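Local structure of pyridine synthase TbtD (Thermobispora bispora, 5WA4) at residues A19-D24 with G80-A85; D28-A33 with P54-Y59; A176-T181 with S232-A237; P185-S190 with G312-V317; E196-R201 with E210-H215. The protein builds the pyridine core of the thiopeptide thiomuracin, probably through a formal [4+2] aza-cycloaddition, and binds the leader peptide of its substrate. All blocks are in the same frame, centred on the assembly; numbering follows the deposited sequence.

Interaction 1: residues A19-D24 with G80-A85; sequences AGPMDD and GGYLRA
With CG of Y82 anti to the backbone N (chi1 177°), the phenol is thrown straight off helix 64-85 toward the start of helix 22-35, where D24 CB lies by the incoming oxygen and a chi1 of -86° turns the D24 carboxylate away toward its arginines. These are the two helices of a ferredoxin-like βαββαβ unit, recognisable from the antiparallel strand order 2-3-1-4, and this contact joins the first turn of one to the last turn of the other. The backbones stay well apart: the closest CA atoms, those of D24 and Y82, are 9.2 Å from each other, so a single tyrosine spans the distance. Its OH lies 3.2 Å from D24 CB, while CE2 on the ring rim is 3.6 Å from the carbonyl O of D24. P21 adds a lighter touch from the N-cap position, with its ring atom CG 4.1 Å from Y82 OH. No hydrogen bond crosses between the segments. The polar end of Y82 is instead engaged by Y17, whose hydroxyl is hydrogen-bonded to it and whose ring meets the Y82 ring at a steep angle. On D24, OD2 forms a salt bridge with R86 and OD1 another with R159, which should fix the rotation of the group and leave its methylene beside the tyrosine. The turn carrying D24 is itself closed by a backbone bond, 3.2 Å from D24 N to P21 O.

Interaction 2: residues D28-A33 with P54-Y59; sequences DGVRPA and PHLRIY
L56 is the first residue of 54-59 to meet the helix, one step after the strand begins at H55. Its CB points toward helix 28-33, and CG lies anti to the carbonyl carbon (chi1 -80°), which carries CD1 up to V30 CG2 at 4.2 Å. The backbone of L56 is hydrogen-bonded to V15, whereas the next residue, R57, is bonded to L47 on the neighbouring strand at the other side; the segment is therefore an inner strand of the sheet, held along both margins. This is the helix-on-sheet packing of a ferredoxin-like fold, in which helix 22-35 lies over one face of the four-stranded antiparallel sheet. I58, two residues beyond L56, returns to that face. Its CB also points at the helix, and CD1 reaches V30 CG2 at 4.3 Å; the CA atoms of V30 and I58 are 8.7 Å apart, the nearest such pair here. One valine methyl thus serves both strand residues. It does so because V30 has CG1 anti to its backbone N (chi1 170°), a rotation that directs CG2 at the leucine and isoleucine. All three side chains are buried, and every contact between them is apolar. F46 packs on V30 as well, while F13 and V15 touch I58 from strand 9-16. The backbone of Y59 is hydrogen-bonded to Y45, and the rings of those two tyrosines stack.

Interaction 3: residues A176-T181 with S232-A237; sequences AHALST and SSAESA
The backbones come close at A178 and A234, whose CA atoms are 5.8 Å apart, where helix 164-178 ends beside helix 220-235. L179 is the first residue after the former to lose helical phi/psi, while in the latter S232 O takes bonds from both E235 N and S236 N. The close approach is consistent with two alanines at this point: A178 CB is 4.3 Å from A234 CB and 3.8 Å from A234 O. Beside this methyl contact stands the one hydrogen bond between the segments. H177 has CG anti to its backbone N (chi1 -169°), which extends the imidazole across to E235, and NE2 donates to OE1 over 2.8 Å with an N-H...O angle of 152°. The ring offers its edge, but the carboxylate is entered from above its own plane, 42° out. ND1 in turn accepts the backbone N-H of L184, which should help fix the ring's rotation; NE2 is thus left to carry the proton it gives to E235, a tautomer the nearby carboxylate would probably reinforce. S180 OG, bonded to A176 O, ties the outgoing chain back to the helix. Around the pair, helix 244-265 covers A178 and L179 through V250 and L253, while A176 and S180 lean on Y314 of helix 307-328 and A187 of helix 184-201.

Interaction 4: residues P185-S190 with G312-V317; sequences PVARTS and GAYRLV
S190 and Y314 bury the most surface here, with R315 next, and the three meet where helices 185-190 and 312-317 cross at -58°. The axes of these short segments come no nearer than 12.4 Å, a wide spacing that a tyrosine can bridge. Y314 has CG anti to the backbone N (chi1 176°), so its ring projects across the gap and the phenol oxygen arrives at S190. There OH donates to S190 OG over 3.0 Å, with the serine oxygen lying in the plane of the ring, at its edge. S190 OG in turn donates to A187 O at 2.9 Å, in the carbonyl plane; a carbonyl can only accept, and the serine torsion (chi1 77°) brings OG within reach of it. A187 O also receives S190 N, so one carbonyl grips the serine twice. A187 CB supplies the apolar side, 4.2 Å from Y314 CZ. R315 comes from the flank: its chain is bent at chi2 and chi3, bringing NH2 to within 3.6 Å of S190 CB. The Y314 ring is further enclosed by A176 and S180, and R188, next to A187 in sequence, forms a salt bridge with D214 of the second subunit. A tyrosine thus hydrogen-bonds a helix serine, itself tied to the carbonyl three residues before it, at a helix crossing in the all-helical part of the fold.

Interaction 5: residues E196-R201 with E210-H215; sequences EAYLAR and ELWRDH
The side chains of Y198 and W212 cross at about a right angle, the far corner of the indole set against the CD2-CE2 edge of the phenol ring. W212 CH2 lies near the plane of that ring, 3.9 Å from Y198 CE2 and 4.0 Å from CD2. L199 takes a different line: it slides past the tryptophan in the opposite direction, so that CD2 lies 3.7 Å from W212 CZ3 and CG 4.0 Å from the same atom. Two torsions set this up. Y198 has CG anti to its backbone N (chi1 178°), whereas W212 has CG anti to its carbonyl carbon (chi1 -72°), and each ring is directed between the two helices. The backbones remain distant, 10.9 Å between the CA atoms of L199 and W212. The phenol OH of Y198 is held elsewhere, by H333 and R202, and its ring stacks on F336. Helices 184-201 and 205-218, consecutive and joined by a short connection, form a pair whose second helix faces the bound leader peptide: L211 and W212 pack on an apolar side chain of it, and H215 lies against its backbone, consistent with a part in leader-peptide recognition.

How the interactions relate
From the N terminus, interaction 1 closes a long loop from the start of helix 22-35 to the end of helix 64-85, and interaction 2 falls within it, tying the same helix to strand 55-62; M22 and Y82 bring the two into touch. Both belong to the ferredoxin-like part. The other three lie in the helical part, with centres at least 31 Å away. Interaction 3 closes from the end of helix 164-178 to that of helix 220-235, and interaction 4 from the start of helix 184-201 to helix 307-328; these loops cross and touch through A176 and Y314. Interaction 5, a short loop between consecutive helices 184-201 and 205-218, is enclosed by both.

Interaction 1: residues A19-D24 with G80-A85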
# COMPACT_ATOMS: atom_id res chain seq x y z
N ALA E 19 -27.14 -7.02 -34.27
CA ALA E 19 -27.19 -5.61 -34.62
C ALA E 19 -28.61 -5.15 -34.79
O ALA E 19 -28.87 -4.02 -35.20
CB ALA E 19 -26.39 -5.35 -35.90
N GLY E 20 -29.54 -6.04 -34.49
CA GLY E 20 -30.94 -5.69 -34.59
C GLY E 20 -31.39 -4.80 -33.44
O GLY E 20 -30.68 -4.64 -32.45
N PRO E 21 -32.59 -4.20 -33.58
CA PRO E 21 -33.18 -3.43 -32.47
C PRO E 21 -33.62 -4.35 -31.32
O PRO E 21 -34.64 -5.04 -31.42
CB PRO E 21 -34.38 -2.74 -33.13
CG PRO E 21 -34.71 -3.58 -34.33
CD PRO E 21 -33.41 -4.19 -34.80
N MET E 22 -32.85 -4.35 -30.23
CA MET E 22 -33.10 -5.22 -29.08
C MET E 22 -34.42 -4.88 -28.38
O MET E 22 -35.19 -5.79 -28.07
CB MET E 22 -31.93 -5.14 -28.10
CG MET E 22 -31.95 -6.15 -26.96
SD MET E 22 -31.87 -7.89 -27.47
CE MET E 22 -30.18 -8.05 -28.04
N ASP E 23 -34.69 -3.59 -28.15
CA ASP E 23 -35.96 -3.17 -27.51
C ASP E 23 -37.18 -3.73 -28.26
O ASP E 23 -38.27 -3.82 -27.70
CB ASP E 23 -36.08 -1.62 -27.42
CG ASP E 23 -35.33 -1.02 -26.22
OD1 ASP E 23 -34.45 -1.69 -25.65
OD2 ASP E 23 -35.59 0.15 -25.85
N ASP E 24 -36.99 -4.09 -29.54
CA ASP E 24 -38.10 -4.57 -30.37
C ASP E 24 -38.28 -6.06 -30.23
O ASP E 24 -39.41 -6.55 -30.18
CB ASP E 24 -37.88 -4.21 -31.86
CG ASP E 24 -38.39 -2.82 -32.22
OD1 ASP E 24 -39.43 -2.37 -31.68
OD2 ASP E 24 -37.72 -2.17 -33.06
N GLY E 80 -39.17 -17.25 -32.75
CA GLY E 80 -38.70 -17.62 -34.07
C GLY E 80 -39.45 -16.86 -35.16
O GLY E 80 -38.90 -16.58 -36.23
N GLY E 81 -40.71 -16.52 -34.87
CA GLY E 81 -41.53 -15.73 -35.76
C GLY E 81 -41.05 -14.31 -35.91
O GLY E 81 -41.13 -13.72 -37.00
N TYR E 82 -40.54 -13.73 -34.83
CA TYR E 82 -39.95 -12.40 -34.90
C TYR E 82 -38.68 -12.45 -35.72
O TYR E 82 -38.43 -11.57 -36.56
CB TYR E 82 -39.66 -11.85 -33.50
CG TYR E 82 -38.97 -10.50 -33.52
CD1 TYR E 82 -37.58 -10.39 -33.65
CD2 TYR E 82 -39.71 -9.33 -33.39
CE1 TYR E 82 -36.96 -9.16 -33.67
CE2 TYR E 82 -39.09 -8.09 -33.41
CZ TYR E 82 -37.72 -8.01 -33.55
OH TYR E 82 -37.11 -6.78 -33.56
N LEU E 83 -37.88 -13.48 -35.48
CA LEU E 83 -36.56 -13.61 -36.09
C LEU E 83 -36.63 -13.65 -37.61
O LEU E 83 -35.76 -13.10 -38.29
CB LEU E 83 -35.86 -14.86 -35.54
CG LEU E 83 -34.93 -14.61 -34.33
CD1 LEU E 83 -35.60 -13.75 -33.29
CD2 LEU E 83 -34.58 -15.95 -33.70
N ARG E 84 -37.67 -14.27 -38.14
CA ARG E 84 -37.87 -14.34 -39.58
C ARG E 84 -38.35 -12.98 -40.10
O ARG E 84 -37.92 -12.51 -41.15
CB ARG E 84 -38.87 -15.44 -39.93
CG ARG E 84 -38.34 -16.47 -40.92
CD ARG E 84 -38.11 -17.83 -40.24
NE ARG E 84 -39.27 -18.23 -39.43
CZ ARG E 84 -39.28 -19.24 -38.57
NH1 ARG E 84 -38.21 -20.01 -38.41
NH2 ARG E 84 -40.40 -19.49 -37.88
N ALA E 85 -39.24 -12.35 -39.33
CA ALA E 85 -39.90 -11.11 -39.74
C ALA E 85 -39.01 -9.86 -39.69
O ALA E 85 -39.18 -8.97 -40.52
CB ALA E 85 -41.14 -10.90 -38.88

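Interaction 2: residues D28-A33 with P54-Y59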
# COMPACT_ATOMS: atom_id res chain seq x y z
N ASP E 28 -41.88 -7.50 -29.22
CA ASP E 28 -42.62 -8.07 -30.35
C ASP E 28 -42.40 -9.56 -30.52
O ASP E 28 -43.15 -10.24 -31.22
CB ASP E 28 -42.24 -7.37 -31.67
CG ASP E 28 -42.62 -5.89 -31.69
OD1 ASP E 28 -43.39 -5.45 -30.80
OD2 ASP E 28 -42.15 -5.18 -32.62
N GLY E 29 -41.34 -10.06 -29.90
CA GLY E 29 -41.04 -11.48 -29.95
C GLY E 29 -41.10 -12.14 -28.59
O GLY E 29 -41.75 -13.17 -28.42
N VAL E 30 -40.44 -11.55 -27.59
CA VAL E 30 -40.29 -12.25 -26.33
C VAL E 30 -41.53 -12.12 -25.45
O VAL E 30 -42.04 -13.12 -24.95
CB VAL E 30 -39.03 -11.78 -25.57
CG1 VAL E 30 -39.03 -12.35 -24.16
CG2 VAL E 30 -37.77 -12.21 -26.32
N ARG E 31 -42.02 -10.90 -25.26
CA ARG E 31 -43.20 -10.69 -24.41
C ARG E 31 -44.42 -11.53 -24.84
O ARG E 31 -45.01 -12.22 -24.00
CB ARG E 31 -43.59 -9.20 -24.34
CG ARG E 31 -45.02 -8.97 -23.86
CD ARG E 31 -45.32 -7.51 -23.54
NE ARG E 31 -45.34 -6.66 -24.72
CZ ARG E 31 -45.83 -5.42 -24.73
NH1 ARG E 31 -46.36 -4.92 -23.61
NH2 ARG E 31 -45.81 -4.69 -25.86
N PRO E 32 -44.81 -11.49 -26.13
CA PRO E 32 -45.89 -12.40 -26.56
C PRO E 32 -45.67 -13.88 -26.20
O PRO E 32 -46.61 -14.53 -25.74
CB PRO E 32 -45.90 -12.22 -28.08
CG PRO E 32 -45.45 -10.83 -28.28
CD PRO E 32 -44.41 -10.58 -27.23
N ALA E 33 -44.46 -14.41 -26.41
CA ALA E 33 -44.18 -15.80 -26.08
C ALA E 33 -44.45 -16.05 -24.59
O ALA E 33 -44.95 -17.11 -24.22
CB ALA E 33 -42.74 -16.15 -26.42
N PRO E 54 -24.14 -9.77 -28.92
CA PRO E 54 -25.27 -9.15 -28.23
C PRO E 54 -26.43 -10.10 -28.27
O PRO E 54 -26.81 -10.50 -29.37
CB PRO E 54 -25.56 -7.90 -29.06
CG PRO E 54 -24.34 -7.65 -29.81
CD PRO E 54 -23.74 -8.98 -30.10
N HIS E 55 -26.96 -10.51 -27.12
CA HIS E 55 -28.05 -11.48 -27.14
C HIS E 55 -28.94 -11.35 -25.96
O HIS E 55 -28.75 -10.46 -25.13
CB HIS E 55 -27.52 -12.91 -27.20
CG HIS E 55 -26.74 -13.32 -26.00
ND1 HIS E 55 -25.36 -13.30 -25.97
CD2 HIS E 55 -27.14 -13.81 -24.80
CE1 HIS E 55 -24.95 -13.74 -24.79
NE2 HIS E 55 -26.01 -14.05 -24.07
N LEU E 56 -29.93 -12.22 -25.90
CA LEU E 56 -30.86 -12.26 -24.80
C LEU E 56 -30.76 -13.61 -24.14
O LEU E 56 -30.59 -14.62 -24.81
CB LEU E 56 -32.30 -12.01 -25.24
CG LEU E 56 -32.67 -10.55 -25.45
CD1 LEU E 56 -34.18 -10.32 -25.37
CD2 LEU E 56 -31.91 -9.69 -24.44
N ARG E 57 -30.86 -13.60 -22.81
CA ARG E 57 -30.90 -14.82 -22.04
C ARG E 57 -32.30 -14.94 -21.49
O ARG E 57 -32.75 -14.06 -20.75
CB ARG E 57 -29.84 -14.80 -20.93
CG ARG E 57 -28.67 -15.71 -21.21
CD ARG E 57 -27.38 -14.97 -21.51
NE ARG E 57 -26.57 -14.70 -20.32
CZ ARG E 57 -25.29 -15.05 -20.16
NH1 ARG E 57 -24.63 -15.73 -21.08
NH2 ARG E 57 -24.67 -14.73 -19.03
N ILE E 58 -33.02 -16.00 -21.88
CA ILE E 58 -34.36 -16.22 -21.32
C ILE E 58 -34.37 -17.31 -20.22
O ILE E 58 -33.84 -18.42 -20.40
CB ILE E 58 -35.39 -16.60 -22.42
CG1 ILE E 58 -35.62 -15.41 -23.36
CG2 ILE E 58 -36.73 -17.00 -21.79
CD1 ILE E 58 -36.17 -15.81 -24.68
N TYR E 59 -34.96 -16.97 -19.08
CA TYR E 59 -35.10 -17.92 -17.99
C TYR E 59 -36.57 -18.18 -17.73
O TYR E 59 -37.33 -17.24 -17.50
CB TYR E 59 -34.43 -17.38 -16.72
CG TYR E 59 -32.96 -17.05 -16.89
CD1 TYR E 59 -31.99 -18.04 -16.77
CD2 TYR E 59 -32.54 -15.76 -17.18
CE1 TYR E 59 -30.64 -17.74 -16.93
CE2 TYR E 59 -31.21 -15.45 -17.34
CZ TYR E 59 -30.26 -16.43 -17.21
OH TYR E 59 -28.93 -16.11 -17.36

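Interaction 3: residues A176-T181 with S232-A237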
# COMPACT_ATOMS: atom_id res chain seq x y z
N ALA E 176 -34.27 5.93 -3.83
CA ALA E 176 -33.49 6.54 -2.76
C ALA E 176 -34.37 7.30 -1.80
O ALA E 176 -34.00 7.48 -0.64
CB ALA E 176 -32.42 7.45 -3.30
N HIS E 177 -35.52 7.78 -2.27
CA HIS E 177 -36.38 8.57 -1.38
C HIS E 177 -37.25 7.65 -0.53
O HIS E 177 -37.35 7.82 0.69
CB HIS E 177 -37.26 9.56 -2.16
CG HIS E 177 -37.94 10.55 -1.28
ND1 HIS E 177 -37.27 11.27 -0.32
CD2 HIS E 177 -39.24 10.92 -1.19
CE1 HIS E 177 -38.12 12.06 0.32
NE2 HIS E 177 -39.33 11.86 -0.19
N ALA E 178 -37.86 6.67 -1.18
CA ALA E 178 -38.83 5.81 -0.54
C ALA E 178 -38.18 4.71 0.29
O ALA E 178 -38.55 4.50 1.44
CB ALA E 178 -39.75 5.20 -1.59
N LEU E 179 -37.21 4.02 -0.29
CA LEU E 179 -36.67 2.83 0.36
C LEU E 179 -35.40 3.06 1.17
O LEU E 179 -34.76 2.09 1.57
CB LEU E 179 -36.39 1.75 -0.69
CG LEU E 179 -37.61 1.16 -1.37
CD1 LEU E 179 -37.69 1.65 -2.81
CD2 LEU E 179 -37.59 -0.36 -1.33
N SER E 180 -35.02 4.31 1.44
CA SER E 180 -33.95 4.54 2.41
C SER E 180 -34.55 5.02 3.73
O SER E 180 -35.76 5.31 3.80
CB SER E 180 -32.92 5.54 1.89
OG SER E 180 -33.40 6.86 1.94
N THR E 181 -33.74 5.14 4.77
CA THR E 181 -34.30 5.52 6.06
C THR E 181 -34.70 7.00 6.05
O THR E 181 -35.86 7.34 6.30
CB THR E 181 -33.34 5.21 7.26
OG1 THR E 181 -32.88 3.85 7.20
CG2 THR E 181 -34.06 5.42 8.58
N SER E 232 -42.47 13.17 -4.50
CA SER E 232 -43.89 13.24 -4.15
C SER E 232 -44.63 11.94 -4.49
O SER E 232 -45.29 11.36 -3.64
CB SER E 232 -44.58 14.42 -4.85
OG SER E 232 -44.14 15.67 -4.35
N SER E 233 -44.52 11.49 -5.74
CA SER E 233 -45.12 10.22 -6.14
C SER E 233 -44.48 9.02 -5.45
O SER E 233 -44.89 7.89 -5.67
CB SER E 233 -45.03 10.01 -7.66
OG SER E 233 -46.00 10.77 -8.34
N ALA E 234 -43.47 9.28 -4.64
CA ALA E 234 -42.78 8.20 -3.99
C ALA E 234 -43.23 8.02 -2.55
O ALA E 234 -43.07 6.93 -1.98
CB ALA E 234 -41.30 8.42 -4.06
N GLU E 235 -43.82 9.07 -1.97
CA GLU E 235 -44.21 9.04 -0.56
C GLU E 235 -45.72 9.09 -0.29
O GLU E 235 -46.22 8.28 0.48
CB GLU E 235 -43.51 10.17 0.20
CG GLU E 235 -43.78 11.57 -0.31
CD GLU E 235 -42.98 12.64 0.43
OE1 GLU E 235 -41.86 12.33 0.90
OE2 GLU E 235 -43.48 13.78 0.59
N SER E 236 -46.43 10.00 -0.95
CA SER E 236 -47.86 10.32 -0.75
C SER E 236 -48.65 9.57 0.34
O SER E 236 -49.05 10.17 1.35
CB SER E 236 -48.59 10.14 -2.09
OG SER E 236 -49.18 8.87 -2.20
N ALA E 237 -48.89 8.28 0.13
CA ALA E 237 -49.74 7.49 1.01
C ALA E 237 -51.17 7.51 0.48
O ALA E 237 -52.10 7.98 1.16

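Interaction 4: residues P185-S190 with G312-V317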
# COMPACT_ATOMS: atom_id res chain seq x y z
N PRO E 185 -32.80 13.52 1.46
CA PRO E 185 -31.85 14.35 2.22
C PRO E 185 -30.63 13.59 2.74
O PRO E 185 -29.54 14.16 2.81
CB PRO E 185 -32.70 14.84 3.40
CG PRO E 185 -34.06 14.95 2.83
CD PRO E 185 -34.20 13.82 1.85
N VAL E 186 -30.83 12.32 3.09
CA VAL E 186 -29.77 11.45 3.55
C VAL E 186 -29.22 10.61 2.42
O VAL E 186 -28.00 10.42 2.31
CB VAL E 186 -30.27 10.52 4.68
CG1 VAL E 186 -29.44 9.26 4.78
CG2 VAL E 186 -30.31 11.26 6.01
N ALA E 187 -30.12 10.11 1.57
CA ALA E 187 -29.76 9.09 0.57
C ALA E 187 -29.13 9.64 -0.70
O ALA E 187 -28.54 8.88 -1.47
CB ALA E 187 -30.98 8.26 0.19
N ARG E 188 -29.26 10.94 -0.93
CA ARG E 188 -28.66 11.55 -2.12
C ARG E 188 -27.18 11.25 -2.13
O ARG E 188 -26.59 11.10 -3.20
CB ARG E 188 -28.91 13.05 -2.16
CG ARG E 188 -28.28 13.81 -1.01
CD ARG E 188 -28.98 15.13 -0.80
NE ARG E 188 -28.41 15.81 0.35
CZ ARG E 188 -27.44 16.71 0.28
NH1 ARG E 188 -26.93 17.07 -0.89
NH2 ARG E 188 -26.98 17.26 1.39
N THR E 189 -26.59 11.14 -0.94
CA THR E 189 -25.19 10.76 -0.77
C THR E 189 -24.85 9.48 -1.52
O THR E 189 -23.79 9.39 -2.13
CB THR E 189 -24.86 10.60 0.72
OG1 THR E 189 -25.09 11.86 1.38
CG2 THR E 189 -23.42 10.15 0.94
N SER E 190 -25.74 8.50 -1.50
CA SER E 190 -25.45 7.23 -2.18
C SER E 190 -25.60 7.39 -3.69
O SER E 190 -25.03 6.61 -4.47
CB SER E 190 -26.35 6.11 -1.67
OG SER E 190 -27.66 6.22 -2.21
N GLY E 312 -27.97 -2.55 4.61
CA GLY E 312 -27.60 -3.57 3.65
C GLY E 312 -28.74 -3.76 2.67
O GLY E 312 -28.53 -4.08 1.52
N ALA E 313 -29.96 -3.57 3.15
CA ALA E 313 -31.14 -3.89 2.36
C ALA E 313 -31.37 -2.78 1.33
O ALA E 313 -31.69 -3.05 0.17
CB ALA E 313 -32.36 -4.06 3.28
N TYR E 314 -31.19 -1.54 1.78
CA TYR E 314 -31.20 -0.40 0.90
C TYR E 314 -30.19 -0.60 -0.25
O TYR E 314 -30.58 -0.53 -1.41
CB TYR E 314 -30.89 0.89 1.66
CG TYR E 314 -30.79 2.07 0.72
CD1 TYR E 314 -31.93 2.63 0.16
CD2 TYR E 314 -29.56 2.62 0.38
CE1 TYR E 314 -31.85 3.71 -0.71
CE2 TYR E 314 -29.46 3.68 -0.49
CZ TYR E 314 -30.61 4.23 -1.03
OH TYR E 314 -30.53 5.29 -1.90
N ARG E 315 -28.92 -0.87 0.05
CA ARG E 315 -27.95 -1.06 -1.01
C ARG E 315 -28.33 -2.20 -1.96
O ARG E 315 -28.05 -2.12 -3.15
CB ARG E 315 -26.50 -1.27 -0.48
CG ARG E 315 -25.92 -0.24 0.54
CD ARG E 315 -24.43 0.13 0.15
NE ARG E 315 -24.41 1.25 -0.82
CZ ARG E 315 -23.94 2.48 -0.61
NH1 ARG E 315 -23.26 2.78 0.51
NH2 ARG E 315 -24.04 3.39 -1.56
N LEU E 316 -28.99 -3.24 -1.47
CA LEU E 316 -29.34 -4.32 -2.39
C LEU E 316 -30.42 -3.84 -3.36
O LEU E 316 -30.49 -4.27 -4.53
CB LEU E 316 -29.82 -5.56 -1.64
CG LEU E 316 -30.11 -6.74 -2.56
CD1 LEU E 316 -29.39 -8.01 -2.13
CD2 LEU E 316 -31.61 -6.99 -2.62
N VAL E 317 -31.27 -2.94 -2.87
CA VAL E 317 -32.47 -2.60 -3.58
C VAL E 317 -32.15 -1.44 -4.58
O VAL E 317 -32.57 -1.49 -5.75
CB VAL E 317 -33.61 -2.28 -2.57
CG1 VAL E 317 -33.66 -0.84 -2.13
CG2 VAL E 317 -34.91 -2.79 -3.06

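Interaction 5: residues E196-R201 with E210-H215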
# COMPACT_ATOMS: atom_id res chain seq x y z
N GLU E 196 -19.42 9.43 -8.52
CA GLU E 196 -18.03 9.73 -8.19
C GLU E 196 -17.09 8.52 -8.33
O GLU E 196 -15.91 8.68 -8.65
CB GLU E 196 -17.96 10.30 -6.78
CG GLU E 196 -18.58 11.67 -6.68
CD GLU E 196 -17.80 12.69 -7.49
OE1 GLU E 196 -16.57 12.49 -7.65
OE2 GLU E 196 -18.41 13.70 -7.96
N ALA E 197 -17.62 7.32 -8.10
CA ALA E 197 -16.83 6.11 -8.23
C ALA E 197 -16.38 5.92 -9.67
O ALA E 197 -15.22 5.61 -9.95
CB ALA E 197 -17.64 4.92 -7.76
N TYR E 198 -17.31 6.14 -10.59
CA TYR E 198 -17.05 6.20 -12.03
C TYR E 198 -16.10 7.31 -12.41
O TYR E 198 -15.18 7.08 -13.18
CB TYR E 198 -18.36 6.41 -12.80
CG TYR E 198 -18.25 6.53 -14.30
CD1 TYR E 198 -17.86 5.44 -15.08
CD2 TYR E 198 -18.58 7.70 -14.95
CE1 TYR E 198 -17.78 5.52 -16.45
CE2 TYR E 198 -18.50 7.81 -16.35
CZ TYR E 198 -18.11 6.71 -17.09
OH TYR E 198 -18.05 6.80 -18.48
N LEU E 199 -16.31 8.52 -11.89
CA LEU E 199 -15.48 9.63 -12.35
C LEU E 199 -14.02 9.40 -11.95
O LEU E 199 -13.11 9.59 -12.75
CB LEU E 199 -16.03 10.95 -11.83
CG LEU E 199 -17.36 11.40 -12.45
CD1 LEU E 199 -17.96 12.52 -11.65
CD2 LEU E 199 -17.16 11.87 -13.84
N ALA E 200 -13.79 8.94 -10.73
CA ALA E 200 -12.44 8.61 -10.27
C ALA E 200 -11.74 7.54 -11.13
O ALA E 200 -10.51 7.50 -11.19
CB ALA E 200 -12.50 8.15 -8.84
N ARG E 201 -12.51 6.68 -11.79
CA ARG E 201 -11.95 5.68 -12.69
C ARG E 201 -11.44 6.28 -14.02
O ARG E 201 -10.57 5.69 -14.68
CB ARG E 201 -13.00 4.59 -12.98
CG ARG E 201 -13.32 3.65 -11.80
CD ARG E 201 -14.46 2.64 -12.12
NE ARG E 201 -14.12 1.71 -13.21
CZ ARG E 201 -13.48 0.55 -13.07
NH1 ARG E 201 -13.09 0.12 -11.88
NH2 ARG E 201 -13.24 -0.20 -14.15
N GLU E 210 -17.35 18.75 -14.49
CA GLU E 210 -17.89 20.09 -14.66
C GLU E 210 -18.70 20.16 -15.92
O GLU E 210 -19.55 21.03 -16.04
CB GLU E 210 -16.80 21.13 -14.68
CG GLU E 210 -16.36 21.39 -13.28
CD GLU E 210 -14.88 21.36 -13.20
OE1 GLU E 210 -14.24 21.90 -14.13
OE2 GLU E 210 -14.38 20.64 -12.30
N LEU E 211 -18.45 19.25 -16.86
CA LEU E 211 -19.34 19.15 -18.00
C LEU E 211 -20.74 18.80 -17.49
O LEU E 211 -21.74 19.34 -17.99
CB LEU E 211 -18.83 18.10 -18.98
CG LEU E 211 -17.84 18.56 -20.06
CD1 LEU E 211 -17.26 17.34 -20.77
CD2 LEU E 211 -18.50 19.55 -21.04
N TRP E 212 -20.80 17.93 -16.48
CA TRP E 212 -22.05 17.53 -15.84
C TRP E 212 -22.58 18.63 -14.91
O TRP E 212 -23.73 19.03 -15.04
CB TRP E 212 -21.87 16.21 -15.08
CG TRP E 212 -21.72 15.01 -16.02
CD1 TRP E 212 -21.87 15.02 -17.37
CD2 TRP E 212 -21.39 13.66 -15.66
NE1 TRP E 212 -21.66 13.77 -17.88
CE2 TRP E 212 -21.35 12.91 -16.87
CE3 TRP E 212 -21.12 13.01 -14.45
CZ2 TRP E 212 -21.07 11.55 -16.89
CZ3 TRP E 212 -20.83 11.64 -14.48
CH2 TRP E 212 -20.81 10.93 -15.69
N ARG E 213 -21.74 19.13 -14.00
CA ARG E 213 -22.15 20.23 -13.11
C ARG E 213 -22.61 21.46 -13.91
O ARG E 213 -23.44 22.23 -13.44
CB ARG E 213 -21.03 20.63 -12.13
CG ARG E 213 -20.27 19.45 -11.51
CD ARG E 213 -20.08 19.51 -10.01
NE ARG E 213 -18.72 19.83 -9.53
CZ ARG E 213 -18.18 19.31 -8.42
NH1 ARG E 213 -18.87 18.42 -7.70
NH2 ARG E 213 -16.95 19.64 -8.03
N ASP E 214 -22.08 21.64 -15.13
CA ASP E 214 -22.51 22.72 -16.03
C ASP E 214 -23.85 22.39 -16.69
O ASP E 214 -24.77 23.19 -16.67
CB ASP E 214 -21.46 22.99 -17.12
CG ASP E 214 -20.25 23.75 -16.60
OD1 ASP E 214 -20.10 23.87 -15.37
OD2 ASP E 214 -19.42 24.20 -17.43
N HIS E 215 -23.94 21.21 -17.30
CA HIS E 215 -25.18 20.75 -17.91
C HIS E 215 -26.32 20.76 -16.91
O HIS E 215 -27.48 20.95 -17.28
CB HIS E 215 -25.02 19.35 -18.47
CG HIS E 215 -26.32 18.74 -18.92
ND1 HIS E 215 -26.97 19.15 -20.07
CD2 HIS E 215 -27.11 17.80 -18.35
CE1 HIS E 215 -28.09 18.46 -20.20
NE2 HIS E 215 -28.20 17.64 -19.17